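PDB 4ZAD: Fdc1 from Candida dubliniensis, which uses a prenylated flavin cofactor to decarboxylate alpha,beta-unsaturated acids, probably including ferulic, p-coumaric and cinnamic acids, to their vinyl products. Local coordinates for residues P127-I138 and V307-Q315; V351-V359 and A371-L382. All blocks are in the same frame, centred on the assembly; numbering follows the deposited sequence.

Interaction 1: P127-I138 and V307-Q315; sequences PHKKHHLTKEQI and VNHISYRDQ
H131 sets its CB over one face of the Y312 ring, 3.7 Å from the centroid and 17° off the ring normal, which identifies a CH-pi contact; the two rings themselves are slid apart and barely overlap. Y312 reaches this place because its CG stands between backbone N and carbonyl carbon (chi1 63°). L133 CD1 then packs 3.9 Å from Y312 CE1, and I138 CG1 meets I310 CD1 at 3.9 Å, closing the apolar side. The main chains of L133 and I310 form an antiparallel hydrogen-bonded pair, with L133 N 2.8 Å from I310 O. On the side of the sheet carrying S311, the buried ring of H128 is fixed at both nitrogens: ND1 lies 2.8 Å from S311 OG, and NE2 bonds to P265 O.

The end near K130 is more exposed and more polar. K130 stretches its extended chain to place NZ 2.7 Å from D314 OD2, on the syn side of the carboxylate. P127 CB lies 3.3 Å from R313 CZ, over one guanidinium face, while R313 NH1 pairs with E269. Chemically, main-chain bonds join strand 131-134 to strand 300-312 of the Rift-related region, apolar and histidine-serine contacts fill in on its two faces, and ion pairs serve the more exposed end.

Interaction 2: V351-V359 and A371-L382; sequences VLSKIVEDV and AVKINTHELVKL
The carboxylate of E357 and the amide of N375 meet with their planes 65° apart, so neither lies flat against the other: OE2 is 3.2 Å from ND2 in a weak, bent hydrogen bond and also touches N375 CB. The amide's other end is held firmly. N375 OD1 accepts from E378 N at 2.9 Å, nearly straight at 173° although the donor is tilted from the amide plane, a capping bond from N375, which stands at the N-cap position of helix 376-381. A third flat group, the carboxylate of E378, is approached from above its plane by K381 NZ, 2.9 Å from OE2. E357 OE1 makes a long salt bridge, 4.0 Å to K373 NZ.

The backbone bonds fit a classic beta bulge in strand 356-360, with E357 and D358 both facing K373: E357 N lies 2.7 Å from K373 O, and K373 N lies 2.9 Å from D358 O. The D358 carboxylate turns instead to K100 and K343.

On the apolar side, I355 has its CG1 between backbone N and carbonyl carbon (chi1 60°), while its CG2 lies anti to the carbonyl carbon and touches L382 CD1 at 3.6 Å, the two side chains crossing at about a right angle. V356 CG2 meets I374 CD1 at 4.0 Å, and I346 of helix 334-347 packs against V356 as well. The hairpin is thus joined by main-chain bonds and aliphatic contact, whereas the E357 carboxylate is held across the contact by a weak bond and a long salt bridge; N375 links hairpin to helix, its N bonding to I355 O and its OD1 capping the first turn.

Interaction 1 comes first along the chain and closes before interaction 2 opens. Their centres are 52 Å apart, on opposite sides of the chain's centre, and their nearest atoms remain about 33 Å apart, so neither touches the other. They belong to different sheets: 127-138 with 307-315 is a long-range pairing in the antiparallel sheet of the Rift-related region, whereas 351-359 with 371-382 is a local hairpin at one border of the five-stranded mixed sheet of the C-terminal region. N174 and E240, which bind the manganese, and H197, which binds the prenylated FMN, fall within the chain between the segments of interaction 1; interaction 2 lies away from the annotated sites.

Interaction 1: P127-I138 and V307-Q315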
loop_
_atom_site.group_PDB
_atom_site.type_symbol
_atom_site.label_atom_id
_atom_site.label_comp_id
_atom_site.label_asym_id
_atom_site.label_seq_id
_atom_site.Cartn_x
_atom_site.Cartn_y
_atom_site.Cartn_z
ATOM N N PRO A 127 -40.864 -18.721 -5.491
ATOM C CA PRO A 127 -40.509 -19.836 -4.627
ATOM C C PRO A 127 -40.669 -19.617 -3.123
ATOM O O PRO A 127 -40.995 -20.552 -2.424
ATOM C CB PRO A 127 -39.033 -20.072 -4.963
ATOM C CG PRO A 127 -38.883 -19.620 -6.375
ATOM C CD PRO A 127 -39.888 -18.521 -6.575
ATOM N N HIS A 128 -40.414 -18.415 -2.613
ATOM C CA HIS A 128 -40.438 -18.197 -1.167
ATOM C C HIS A 128 -41.863 -18.171 -0.623
ATOM O O HIS A 128 -42.070 -18.251 0.608
ATOM C CB HIS A 128 -39.630 -16.960 -0.734
ATOM C CG HIS A 128 -40.226 -15.659 -1.145
ATOM N ND1 HIS A 128 -41.297 -15.097 -0.495
ATOM C CD2 HIS A 128 -39.878 -14.792 -2.126
ATOM C CE1 HIS A 128 -41.598 -13.945 -1.073
ATOM N NE2 HIS A 128 -40.754 -13.739 -2.068
ATOM N N LYS A 129 -42.848 -18.096 -1.525
ATOM C CA LYS A 129 -44.241 -18.191 -1.093
ATOM C C LYS A 129 -44.691 -19.628 -0.811
ATOM O O LYS A 129 -45.836 -19.820 -0.444
ATOM C CB LYS A 129 -45.182 -17.554 -2.106
ATOM C CG LYS A 129 -45.144 -16.034 -2.191
ATOM C CD LYS A 129 -45.249 -15.337 -0.843
ATOM C CE LYS A 129 -45.645 -13.888 -0.988
ATOM N NZ LYS A 129 -46.014 -13.198 0.276
ATOM N N LYS A 130 -43.825 -20.632 -0.950
ATOM C CA LYS A 130 -44.253 -21.998 -0.669
ATOM C C LYS A 130 -44.521 -22.283 0.852
ATOM O O LYS A 130 -45.476 -22.991 1.184
ATOM C CB LYS A 130 -43.268 -23.008 -1.277
ATOM C CG LYS A 130 -43.646 -24.501 -1.041
ATOM C CD LYS A 130 -42.535 -25.470 -1.454
ATOM C CE LYS A 130 -43.078 -26.851 -1.821
ATOM N NZ LYS A 130 -42.026 -27.708 -2.482
ATOM N N HIS A 131 -43.682 -21.747 1.747
ATOM C CA HIS A 131 -43.832 -21.943 3.197
ATOM C C HIS A 131 -43.954 -20.632 3.956
ATOM O O HIS A 131 -43.309 -19.641 3.630
ATOM C CB HIS A 131 -42.647 -22.706 3.815
ATOM C CG HIS A 131 -42.406 -24.063 3.232
ATOM N ND1 HIS A 131 -41.396 -24.313 2.329
ATOM C CD2 HIS A 131 -43.036 -25.249 3.434
ATOM C CE1 HIS A 131 -41.431 -25.587 1.978
ATOM N NE2 HIS A 131 -42.412 -26.178 2.637
ATOM N N HIS A 132 -44.744 -20.679 5.032
ATOM C CA HIS A 132 -45.078 -19.513 5.857
ATOM C C HIS A 132 -44.932 -19.811 7.340
ATOM O O HIS A 132 -45.199 -20.923 7.771
ATOM C CB HIS A 132 -46.511 -19.087 5.570
ATOM C CG HIS A 132 -46.689 -18.503 4.207
ATOM N ND1 HIS A 132 -46.894 -19.277 3.088
ATOM C CD2 HIS A 132 -46.648 -17.224 3.774
ATOM C CE1 HIS A 132 -46.998 -18.498 2.024
ATOM N NE2 HIS A 132 -46.866 -17.243 2.416
ATOM N N LEU A 133 -44.496 -18.807 8.097
ATOM C CA LEU A 133 -44.511 -18.835 9.543
ATOM C C LEU A 133 -45.232 -17.578 10.050
ATOM O O LEU A 133 -44.957 -16.470 9.554
ATOM C CB LEU A 133 -43.091 -18.865 10.093
ATOM C CG LEU A 133 -42.235 -20.130 9.935
ATOM C CD1 LEU A 133 -40.762 -19.792 10.183
ATOM C CD2 LEU A 133 -42.687 -21.201 10.900
ATOM N N THR A 134 -46.163 -17.750 11.008
ATOM C CA THR A 134 -46.845 -16.621 11.635
ATOM C C THR A 134 -45.983 -16.162 12.780
ATOM O O THR A 134 -45.043 -16.855 13.163
ATOM C CB THR A 134 -48.208 -17.001 12.234
ATOM O OG1 THR A 134 -48.010 -17.936 13.320
ATOM C CG2 THR A 134 -49.164 -17.575 11.163
ATOM N N LYS A 135 -46.326 -15.011 13.344
ATOM C CA LYS A 135 -45.608 -14.427 14.481
ATOM C C LYS A 135 -45.437 -15.398 15.652
ATOM O O LYS A 135 -44.389 -15.404 16.311
ATOM C CB LYS A 135 -46.363 -13.196 14.979
ATOM C CG LYS A 135 -45.672 -12.425 16.100
ATOM C CD LYS A 135 -46.490 -11.204 16.520
ATOM C CE LYS A 135 -45.785 -10.378 17.604
ATOM N NZ LYS A 135 -46.332 -8.979 17.673
ATOM N N GLU A 136 -46.479 -16.191 15.919
ATOM C CA GLU A 136 -46.491 -17.135 17.039
ATOM C C GLU A 136 -45.413 -18.206 16.818
ATOM O O GLU A 136 -44.664 -18.538 17.717
ATOM C CB GLU A 136 -47.895 -17.768 17.196
ATOM N N GLN A 137 -45.326 -18.712 15.592
ATOM C CA GLN A 137 -44.405 -19.799 15.248
ATOM C C GLN A 137 -42.951 -19.324 15.135
ATOM O O GLN A 137 -42.026 -20.150 15.132
ATOM C CB GLN A 137 -44.823 -20.459 13.920
ATOM C CG GLN A 137 -46.309 -20.865 13.767
ATOM C CD GLN A 137 -46.610 -21.432 12.370
ATOM O OE1 GLN A 137 -47.432 -20.900 11.605
ATOM N NE2 GLN A 137 -45.922 -22.507 12.028
ATOM N N ILE A 138 -42.737 -18.007 15.025
ATOM C CA ILE A 138 -41.395 -17.502 14.729
ATOM C C ILE A 138 -40.590 -17.449 15.994
ATOM O O ILE A 138 -41.096 -16.980 17.005
ATOM C CB ILE A 138 -41.418 -16.067 14.130
ATOM C CG1 ILE A 138 -41.992 -16.059 12.729
ATOM C CG2 ILE A 138 -40.025 -15.472 14.077
ATOM C CD1 ILE A 138 -42.701 -14.771 12.387
ATOM N N VAL A 307 -40.609 -8.471 13.692
ATOM C CA VAL A 307 -40.975 -9.407 12.597
ATOM C C VAL A 307 -42.295 -10.111 12.936
ATOM O O VAL A 307 -42.382 -10.756 13.964
ATOM C CB VAL A 307 -39.851 -10.477 12.435
ATOM C CG1 VAL A 307 -40.175 -11.501 11.360
ATOM C CG2 VAL A 307 -38.523 -9.797 12.170
ATOM N N ASN A 308 -43.310 -9.969 12.087
ATOM C CA ASN A 308 -44.600 -10.628 12.246
ATOM C C ASN A 308 -44.776 -11.847 11.337
ATOM O O ASN A 308 -45.671 -12.635 11.550
ATOM C CB ASN A 308 -45.781 -9.670 11.916
ATOM C CG ASN A 308 -45.823 -8.370 12.778
ATOM O OD1 ASN A 308 -46.336 -7.332 12.292
ATOM N ND2 ASN A 308 -45.315 -8.418 14.029
ATOM N N HIS A 309 -43.978 -11.993 10.293
ATOM C CA HIS A 309 -44.213 -13.038 9.295
ATOM C C HIS A 309 -42.894 -13.446 8.695
ATOM O O HIS A 309 -41.929 -12.720 8.828
ATOM C CB HIS A 309 -45.161 -12.547 8.178
ATOM C CG HIS A 309 -45.740 -13.651 7.348
ATOM N ND1 HIS A 309 -46.793 -14.437 7.775
ATOM C CD2 HIS A 309 -45.400 -14.113 6.121
ATOM C CE1 HIS A 309 -47.090 -15.316 6.833
ATOM N NE2 HIS A 309 -46.257 -15.143 5.818
ATOM N N ILE A 310 -42.855 -14.627 8.083
ATOM C CA ILE A 310 -41.699 -15.096 7.334
ATOM C C ILE A 310 -42.215 -16.067 6.288
ATOM O O ILE A 310 -43.042 -16.948 6.574
ATOM C CB ILE A 310 -40.665 -15.860 8.185
ATOM C CG1 ILE A 310 -39.964 -14.947 9.191
ATOM C CG2 ILE A 310 -39.595 -16.568 7.283
ATOM C CD1 ILE A 310 -39.053 -15.727 10.165
ATOM N N SER A 311 -41.741 -15.889 5.066
ATOM C CA SER A 311 -42.036 -16.804 3.986
ATOM C C SER A 311 -40.667 -17.287 3.521
ATOM O O SER A 311 -39.714 -16.540 3.598
ATOM C CB SER A 311 -42.845 -16.097 2.883
ATOM O OG SER A 311 -42.083 -15.117 2.189
ATOM N N TYR A 312 -40.563 -18.545 3.100
ATOM C CA TYR A 312 -39.273 -19.123 2.702
ATOM C C TYR A 312 -39.439 -20.357 1.823
ATOM O O TYR A 312 -40.413 -21.094 1.939
ATOM C CB TYR A 312 -38.436 -19.485 3.929
ATOM C CG TYR A 312 -39.065 -20.542 4.788
ATOM C CD1 TYR A 312 -39.988 -20.211 5.763
ATOM C CD2 TYR A 312 -38.744 -21.876 4.629
ATOM C CE1 TYR A 312 -40.577 -21.178 6.547
ATOM C CE2 TYR A 312 -39.343 -22.866 5.429
ATOM C CZ TYR A 312 -40.253 -22.496 6.369
ATOM O OH TYR A 312 -40.832 -23.430 7.153
ATOM N N ARG A 313 -38.477 -20.569 0.935
ATOM C CA ARG A 313 -38.555 -21.662 -0.021
ATOM C C ARG A 313 -37.987 -22.944 0.567
ATOM O O ARG A 313 -37.475 -22.948 1.665
ATOM C CB ARG A 313 -37.804 -21.292 -1.292
ATOM C CG ARG A 313 -36.292 -21.281 -1.146
ATOM C CD ARG A 313 -35.602 -20.744 -2.399
ATOM N NE ARG A 313 -36.056 -21.397 -3.628
ATOM C CZ ARG A 313 -35.801 -20.941 -4.841
ATOM N NH1 ARG A 313 -35.114 -19.833 -5.003
ATOM N NH2 ARG A 313 -36.251 -21.574 -5.896
ATOM N N ASP A 314 -38.097 -24.041 -0.173
ATOM C CA ASP A 314 -37.420 -25.282 0.187
ATOM C C ASP A 314 -35.935 -25.008 0.261
ATOM O O ASP A 314 -35.352 -24.424 -0.646
ATOM C CB ASP A 314 -37.597 -26.346 -0.902
ATOM C CG ASP A 314 -38.970 -26.988 -0.907
ATOM O OD1 ASP A 314 -39.655 -26.979 0.139
ATOM O OD2 ASP A 314 -39.347 -27.519 -1.977
ATOM N N GLN A 315 -35.330 -25.414 1.352
ATOM C CA GLN A 315 -33.894 -25.522 1.445
ATOM C C GLN A 315 -33.248 -24.157 1.271
ATOM O O GLN A 315 -32.392 -23.968 0.403
ATOM C CB GLN A 315 -33.364 -26.551 0.422
ATOM C CG GLN A 315 -33.994 -27.931 0.532
ATOM C CD GLN A 315 -33.053 -29.021 0.032
ATOM O OE1 GLN A 315 -32.653 -29.029 -1.142
ATOM N NE2 GLN A 315 -32.693 -29.945 0.916
#

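Interaction 2: V351-V359 and A371-L382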
loop_
_atom_site.group_PDB
_atom_site.type_symbol
_atom_site.label_atom_id
_atom_site.label_comp_id
_atom_site.label_asym_id
_atom_site.label_seq_id
_atom_site.Cartn_x
_atom_site.Cartn_y
_atom_site.Cartn_z
ATOM N N VAL A 351 -17.584 21.084 -15.067
ATOM C CA VAL A 351 -16.117 21.233 -15.041
ATOM C C VAL A 351 -15.396 19.893 -14.848
ATOM O O VAL A 351 -14.510 19.518 -15.636
ATOM C CB VAL A 351 -15.690 22.167 -13.897
ATOM C CG1 VAL A 351 -14.186 22.201 -13.788
ATOM C CG2 VAL A 351 -16.261 23.585 -14.105
ATOM N N LEU A 352 -15.796 19.196 -13.781
ATOM C CA LEU A 352 -15.188 17.931 -13.336
ATOM C C LEU A 352 -15.331 16.805 -14.378
ATOM O O LEU A 352 -14.461 15.957 -14.489
ATOM C CB LEU A 352 -15.765 17.522 -11.943
ATOM C CG LEU A 352 -14.957 17.853 -10.678
ATOM C CD1 LEU A 352 -14.111 19.049 -10.926
ATOM C CD2 LEU A 352 -15.801 18.062 -9.398
ATOM N N SER A 353 -16.377 16.856 -15.195
ATOM C CA SER A 353 -16.527 15.897 -16.296
ATOM C C SER A 353 -15.545 16.045 -17.421
ATOM O O SER A 353 -15.389 15.118 -18.190
ATOM C CB SER A 353 -17.921 15.938 -16.896
ATOM O OG SER A 353 -18.240 17.224 -17.436
ATOM N N LYS A 354 -14.886 17.192 -17.540
ATOM C CA LYS A 354 -13.884 17.399 -18.599
ATOM C C LYS A 354 -12.526 16.771 -18.265
ATOM O O LYS A 354 -11.764 16.405 -19.174
ATOM C CB LYS A 354 -13.654 18.903 -18.851
ATOM C CG LYS A 354 -14.844 19.730 -19.398
ATOM C CD LYS A 354 -14.333 21.130 -19.853
ATOM C CE LYS A 354 -15.157 22.349 -19.349
ATOM N NZ LYS A 354 -14.270 23.512 -18.904
ATOM N N ILE A 355 -12.213 16.695 -16.965
ATOM C CA ILE A 355 -10.891 16.294 -16.479
ATOM C C ILE A 355 -10.823 14.976 -15.737
ATOM O O ILE A 355 -9.753 14.399 -15.663
ATOM C CB ILE A 355 -10.281 17.344 -15.509
ATOM C CG1 ILE A 355 -11.178 17.555 -14.290
ATOM C CG2 ILE A 355 -9.968 18.658 -16.238
ATOM C CD1 ILE A 355 -10.617 18.539 -13.302
ATOM N N VAL A 356 -11.933 14.503 -15.169
ATOM C CA VAL A 356 -11.898 13.287 -14.351
ATOM C C VAL A 356 -12.123 12.069 -15.192
ATOM O O VAL A 356 -13.222 11.866 -15.711
ATOM C CB VAL A 356 -12.968 13.262 -13.250
ATOM C CG1 VAL A 356 -12.986 11.865 -12.563
ATOM C CG2 VAL A 356 -12.745 14.364 -12.255
ATOM N N GLU A 357 -11.113 11.207 -15.270
ATOM C CA GLU A 357 -11.208 10.005 -16.100
ATOM C C GLU A 357 -11.873 8.832 -15.414
ATOM O O GLU A 357 -12.529 8.022 -16.064
ATOM C CB GLU A 357 -9.829 9.579 -16.572
ATOM C CG GLU A 357 -9.393 10.327 -17.842
ATOM C CD GLU A 357 -7.984 9.945 -18.300
ATOM O OE1 GLU A 357 -7.631 8.740 -18.221
ATOM O OE2 GLU A 357 -7.230 10.852 -18.731
ATOM N N ASP A 358 -11.684 8.731 -14.101
ATOM C CA ASP A 358 -12.076 7.554 -13.318
ATOM C C ASP A 358 -11.901 7.878 -11.846
ATOM O O ASP A 358 -11.121 8.758 -11.494
ATOM C CB ASP A 358 -11.212 6.346 -13.681
ATOM C CG ASP A 358 -11.836 5.446 -14.743
ATOM O OD1 ASP A 358 -13.081 5.423 -14.913
ATOM O OD2 ASP A 358 -11.063 4.733 -15.409
ATOM N N VAL A 359 -12.669 7.209 -10.996
ATOM C CA VAL A 359 -12.469 7.265 -9.562
ATOM C C VAL A 359 -12.598 5.855 -9.018
ATOM O O VAL A 359 -13.347 5.044 -9.557
ATOM C CB VAL A 359 -13.469 8.221 -8.838
ATOM C CG1 VAL A 359 -13.624 9.525 -9.610
ATOM C CG2 VAL A 359 -14.813 7.563 -8.596
ATOM N N ALA A 371 -9.448 7.592 -4.932
ATOM C CA ALA A 371 -8.495 8.070 -5.911
ATOM C C ALA A 371 -9.295 8.711 -7.013
ATOM O O ALA A 371 -10.333 8.148 -7.431
ATOM C CB ALA A 371 -7.662 6.906 -6.461
ATOM N N VAL A 372 -8.813 9.857 -7.500
ATOM C CA VAL A 372 -9.448 10.571 -8.627
ATOM C C VAL A 372 -8.471 10.779 -9.767
ATOM O O VAL A 372 -7.560 11.566 -9.650
ATOM C CB VAL A 372 -9.948 11.933 -8.143
ATOM C CG1 VAL A 372 -10.423 12.794 -9.311
ATOM C CG2 VAL A 372 -11.059 11.712 -7.123
ATOM N N LYS A 373 -8.646 10.070 -10.861
ATOM C CA LYS A 373 -7.677 10.115 -11.949
ATOM C C LYS A 373 -7.978 11.255 -12.944
ATOM O O LYS A 373 -8.999 11.236 -13.616
ATOM C CB LYS A 373 -7.675 8.784 -12.671
ATOM C CG LYS A 373 -6.667 8.694 -13.804
ATOM C CD LYS A 373 -6.621 7.286 -14.407
ATOM C CE LYS A 373 -5.596 7.214 -15.536
ATOM N NZ LYS A 373 -5.640 5.923 -16.247
ATOM N N ILE A 374 -7.076 12.227 -13.017
ATOM C CA ILE A 374 -7.199 13.474 -13.788
ATOM C C ILE A 374 -6.396 13.406 -15.077
ATOM O O ILE A 374 -5.220 13.087 -15.062
ATOM C CB ILE A 374 -6.608 14.678 -12.971
ATOM C CG1 ILE A 374 -7.312 14.822 -11.607
ATOM C CG2 ILE A 374 -6.631 15.947 -13.756
ATOM C CD1 ILE A 374 -8.836 14.828 -11.657
ATOM N N ASN A 375 -7.059 13.696 -16.189
ATOM C CA ASN A 375 -6.437 13.974 -17.471
ATOM C C ASN A 375 -5.686 15.316 -17.432
ATOM O O ASN A 375 -6.305 16.377 -17.493
ATOM C CB ASN A 375 -7.543 14.032 -18.513
ATOM C CG ASN A 375 -7.013 14.205 -19.937
ATOM O OD1 ASN A 375 -6.300 15.174 -20.249
ATOM N ND2 ASN A 375 -7.362 13.259 -20.806
ATOM N N THR A 376 -4.362 15.284 -17.331
ATOM C CA THR A 376 -3.567 16.536 -17.244
ATOM C C THR A 376 -3.706 17.491 -18.450
ATOM O O THR A 376 -3.683 18.692 -18.265
ATOM C CB THR A 376 -2.057 16.254 -16.970
ATOM O OG1 THR A 376 -1.531 15.358 -17.947
ATOM C CG2 THR A 376 -1.898 15.612 -15.626
ATOM N N HIS A 377 -3.850 16.955 -19.667
ATOM C CA HIS A 377 -4.017 17.772 -20.870
ATOM C C HIS A 377 -5.224 18.687 -20.776
ATOM O O HIS A 377 -5.137 19.891 -21.034
ATOM C CB HIS A 377 -4.157 16.897 -22.129
ATOM C CG HIS A 377 -2.858 16.353 -22.620
ATOM N ND1 HIS A 377 -2.020 17.069 -23.456
ATOM C CD2 HIS A 377 -2.222 15.183 -22.351
ATOM C CE1 HIS A 377 -0.937 16.348 -23.702
ATOM N NE2 HIS A 377 -1.031 15.204 -23.036
ATOM N N GLU A 378 -6.354 18.111 -20.407
ATOM C CA GLU A 378 -7.538 18.902 -20.165
ATOM C C GLU A 378 -7.379 19.725 -18.915
ATOM O O GLU A 378 -8.075 20.713 -18.782
ATOM C CB GLU A 378 -8.766 18.007 -20.016
ATOM C CG GLU A 378 -9.117 17.254 -21.253
ATOM C CD GLU A 378 -9.556 18.150 -22.382
ATOM O OE1 GLU A 378 -10.289 19.142 -22.131
ATOM O OE2 GLU A 378 -9.194 17.825 -23.527
ATOM N N LEU A 379 -6.514 19.299 -17.985
ATOM C CA LEU A 379 -6.282 20.063 -16.756
ATOM C C LEU A 379 -5.622 21.406 -17.038
ATOM O O LEU A 379 -5.927 22.428 -16.413
ATOM C CB LEU A 379 -5.439 19.273 -15.760
ATOM C CG LEU A 379 -5.250 20.011 -14.432
ATOM C CD1 LEU A 379 -6.625 20.375 -13.860
ATOM C CD2 LEU A 379 -4.381 19.249 -13.400
ATOM N N VAL A 380 -4.692 21.413 -17.972
ATOM C CA VAL A 380 -4.034 22.675 -18.351
ATOM C C VAL A 380 -5.054 23.707 -18.885
ATOM O O VAL A 380 -5.028 24.882 -18.484
ATOM C CB VAL A 380 -2.908 22.451 -19.373
ATOM C CG1 VAL A 380 -2.247 23.767 -19.717
ATOM C CG2 VAL A 380 -1.900 21.433 -18.806
ATOM N N LYS A 381 -5.958 23.251 -19.746
ATOM C CA LYS A 381 -6.957 24.132 -20.325
ATOM C C LYS A 381 -7.730 24.936 -19.259
ATOM O O LYS A 381 -8.018 26.127 -19.459
ATOM C CB LYS A 381 -7.922 23.346 -21.199
ATOM C CG LYS A 381 -7.264 22.740 -22.455
ATOM C CD LYS A 381 -8.228 21.793 -23.258
ATOM C CE LYS A 381 -7.415 20.881 -24.230
ATOM N NZ LYS A 381 -8.241 20.035 -25.181
ATOM N N LEU A 382 -8.041 24.304 -18.129
ATOM C CA LEU A 382 -8.760 24.944 -17.026
ATOM C C LEU A 382 -8.020 26.105 -16.394
ATOM O O LEU A 382 -8.636 26.942 -15.740
ATOM C CB LEU A 382 -9.059 23.926 -15.915
ATOM C CG LEU A 382 -10.085 22.840 -16.182
ATOM C CD1 LEU A 382 -10.298 22.009 -14.906
ATOM C CD2 LEU A 382 -11.356 23.513 -16.604
#